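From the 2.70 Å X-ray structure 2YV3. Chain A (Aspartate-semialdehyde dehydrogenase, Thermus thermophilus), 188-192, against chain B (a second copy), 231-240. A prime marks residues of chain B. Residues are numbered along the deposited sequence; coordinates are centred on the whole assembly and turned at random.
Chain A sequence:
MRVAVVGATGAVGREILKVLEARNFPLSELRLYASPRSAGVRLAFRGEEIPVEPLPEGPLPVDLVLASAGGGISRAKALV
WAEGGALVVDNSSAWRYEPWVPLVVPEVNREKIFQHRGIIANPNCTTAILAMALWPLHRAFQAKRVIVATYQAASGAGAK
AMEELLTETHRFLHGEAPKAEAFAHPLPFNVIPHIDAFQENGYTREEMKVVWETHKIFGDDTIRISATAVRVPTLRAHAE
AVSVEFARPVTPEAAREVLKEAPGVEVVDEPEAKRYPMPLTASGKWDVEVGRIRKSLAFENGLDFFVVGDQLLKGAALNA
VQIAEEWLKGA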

# COMPACT_ATOMS: atom_id res chain seq x y z
N PRO A 188 4.99 8.27 -11.00
CA PRO A 188 4.41 7.30 -11.94
C PRO A 188 5.02 5.91 -11.77
O PRO A 188 6.23 5.75 -11.78
CB PRO A 188 4.71 7.92 -13.30
CG PRO A 188 4.63 9.37 -13.02
CD PRO A 188 5.39 9.50 -11.70
N PHE A 189 4.16 4.90 -11.59
CA PHE A 189 4.58 3.52 -11.39
C PHE A 189 5.55 3.36 -10.24
O PHE A 189 6.62 2.78 -10.36
CB PHE A 189 5.20 2.99 -12.69
CG PHE A 189 4.18 2.75 -13.75
CD1 PHE A 189 3.29 1.70 -13.63
CD2 PHE A 189 4.08 3.60 -14.84
CE1 PHE A 189 2.30 1.50 -14.59
CE2 PHE A 189 3.09 3.41 -15.80
CZ PHE A 189 2.20 2.35 -15.67
N ASN A 190 5.16 3.86 -9.08
CA ASN A 190 6.06 3.78 -7.95
C ASN A 190 5.36 4.17 -6.66
O ASN A 190 4.23 4.68 -6.69
CB ASN A 190 7.23 4.72 -8.22
CG ASN A 190 8.21 4.76 -7.08
OD1 ASN A 190 8.65 3.72 -6.60
ND2 ASN A 190 8.58 5.96 -6.66
N VAL A 191 5.99 3.93 -5.53
CA VAL A 191 5.36 4.35 -4.29
C VAL A 191 6.41 5.06 -3.46
O VAL A 191 7.58 4.68 -3.50
CB VAL A 191 4.70 3.14 -3.54
CG1 VAL A 191 3.62 2.53 -4.41
CG2 VAL A 191 5.74 2.08 -3.14
N ILE A 192 5.99 6.09 -2.74
CA ILE A 192 6.90 6.91 -1.93
C ILE A 192 6.53 6.73 -0.47
O ILE A 192 5.52 7.25 -0.03
CB ILE A 192 6.73 8.42 -2.28
CG1 ILE A 192 6.76 8.62 -3.79
CG2 ILE A 192 7.87 9.24 -1.71
CD1 ILE A 192 5.97 9.78 -4.23
N ARG B 231 -2.34 -5.32 -4.82
CA ARG B 231 -1.66 -5.13 -6.09
C ARG B 231 -1.76 -3.64 -6.41
O ARG B 231 -2.86 -3.05 -6.44
CB ARG B 231 -2.36 -5.96 -7.19
CG ARG B 231 -1.65 -5.97 -8.55
CD ARG B 231 -0.56 -7.05 -8.63
NE ARG B 231 -1.09 -8.42 -8.55
CZ ARG B 231 -0.37 -9.49 -8.21
NH1 ARG B 231 0.91 -9.35 -7.90
NH2 ARG B 231 -0.91 -10.70 -8.19
N VAL B 232 -0.61 -3.02 -6.62
CA VAL B 232 -0.57 -1.60 -6.93
C VAL B 232 -0.09 -1.40 -8.35
O VAL B 232 0.61 -2.23 -8.92
CB VAL B 232 0.34 -0.82 -5.94
CG1 VAL B 232 -0.01 -1.20 -4.52
CG2 VAL B 232 1.81 -1.07 -6.24
N PRO B 233 -0.46 -0.27 -8.95
CA PRO B 233 -0.04 -0.00 -10.33
C PRO B 233 1.47 0.20 -10.51
O PRO B 233 1.89 1.28 -10.96
CB PRO B 233 -0.83 1.25 -10.70
CG PRO B 233 -1.93 1.32 -9.70
CD PRO B 233 -1.33 0.79 -8.44
N THR B 234 2.28 -0.81 -10.19
CA THR B 234 3.74 -0.70 -10.37
C THR B 234 4.28 -1.85 -11.22
O THR B 234 3.75 -2.96 -11.20
CB THR B 234 4.49 -0.67 -9.03
OG1 THR B 234 3.91 0.32 -8.19
CG2 THR B 234 5.94 -0.27 -9.26
N LEU B 235 5.35 -1.58 -11.96
CA LEU B 235 5.93 -2.57 -12.86
C LEU B 235 6.46 -3.90 -12.33
O LEU B 235 5.90 -4.95 -12.67
CB LEU B 235 7.04 -1.93 -13.70
CG LEU B 235 6.61 -1.33 -15.05
CD1 LEU B 235 5.76 -2.35 -15.84
CD2 LEU B 235 5.81 -0.09 -14.81
N ARG B 236 7.52 -3.89 -11.54
CA ARG B 236 8.09 -5.15 -11.07
C ARG B 236 8.79 -5.13 -9.71
O ARG B 236 9.57 -6.04 -9.39
CB ARG B 236 9.06 -5.72 -12.12
CG ARG B 236 10.19 -4.79 -12.47
CD ARG B 236 11.08 -5.39 -13.51
NE ARG B 236 12.06 -6.31 -12.95
CZ ARG B 236 12.98 -6.93 -13.69
NH1 ARG B 236 13.02 -6.73 -15.00
NH2 ARG B 236 13.85 -7.75 -13.11
N ALA B 237 8.51 -4.11 -8.92
CA ALA B 237 9.08 -4.01 -7.59
C ALA B 237 7.98 -4.14 -6.52
O ALA B 237 6.87 -3.57 -6.65
CB ALA B 237 9.82 -2.68 -7.44
N HIS B 238 8.29 -4.91 -5.48
CA HIS B 238 7.38 -5.17 -4.36
C HIS B 238 7.65 -4.38 -3.09
O HIS B 238 8.73 -4.45 -2.51
CB HIS B 238 7.37 -6.65 -3.99
CG HIS B 238 6.48 -7.47 -4.86
ND1 HIS B 238 6.23 -8.80 -4.61
CD2 HIS B 238 5.74 -7.14 -5.94
CE1 HIS B 238 5.37 -9.25 -5.50
NE2 HIS B 238 5.05 -8.26 -6.32
N ALA B 239 6.65 -3.63 -2.63
CA ALA B 239 6.83 -2.86 -1.42
C ALA B 239 6.02 -3.46 -0.27
O ALA B 239 4.98 -4.09 -0.47
CB ALA B 239 6.39 -1.41 -1.66
N GLU B 240 6.54 -3.30 0.95
CA GLU B 240 5.81 -3.74 2.12
C GLU B 240 6.15 -2.87 3.31
O GLU B 240 7.29 -2.41 3.44
CB GLU B 240 6.03 -5.25 2.44
CG GLU B 240 7.41 -5.81 2.20
CD GLU B 240 7.39 -7.33 2.02
OE1 GLU B 240 7.48 -8.08 3.03
OE2 GLU B 240 7.29 -7.79 0.86
O HOH W 1 1.34 3.81 -12.17

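What does the aromatic ring of Phe189 pack against? The methyl CD2 of Leu235′ lies over one face, 3.7 Å from the ring centroid and 30° off the normal, a CH-pi arrangement whose closest pair is Phe189 CD1 to Leu235′ CD2 at 3.3 Å. Although the CA-to-CB bond of Leu235′ points sideways, the end of its side chain comes nearer to the phenyl. At the ring edge, near its plane, sits CA of Thr234′.

How is polar contact made when no direct hydrogen bond crosses? The carbonyl oxygen of Pro233′ carries much of it. Water 1 donates to Pro233′ O at 2.9 Å and accepts a weak bond from Phe189 N at 3.1 Å, so it bridges the two backbones. The same oxygen receives a CA-H...O contact, Phe189 CA to Pro233′ O at 3.5 Å, nearly straight at 167°.

Where does aliphatic packing continue? The CA-to-CB bond of Val191 points toward the chain B stretch, and its two methyls reach different neighbours: CG2 meets CB of Ala239′ at 3.8 Å, while CG1 lies 4.4 Å from CG2 of Val232′, a looser approach.

Does Asn190 contribute much? Its CA-to-CB bond points away from the chain B stretch, and its amide N stays 3.9 Å from Thr234′ OG1, so its part here is small.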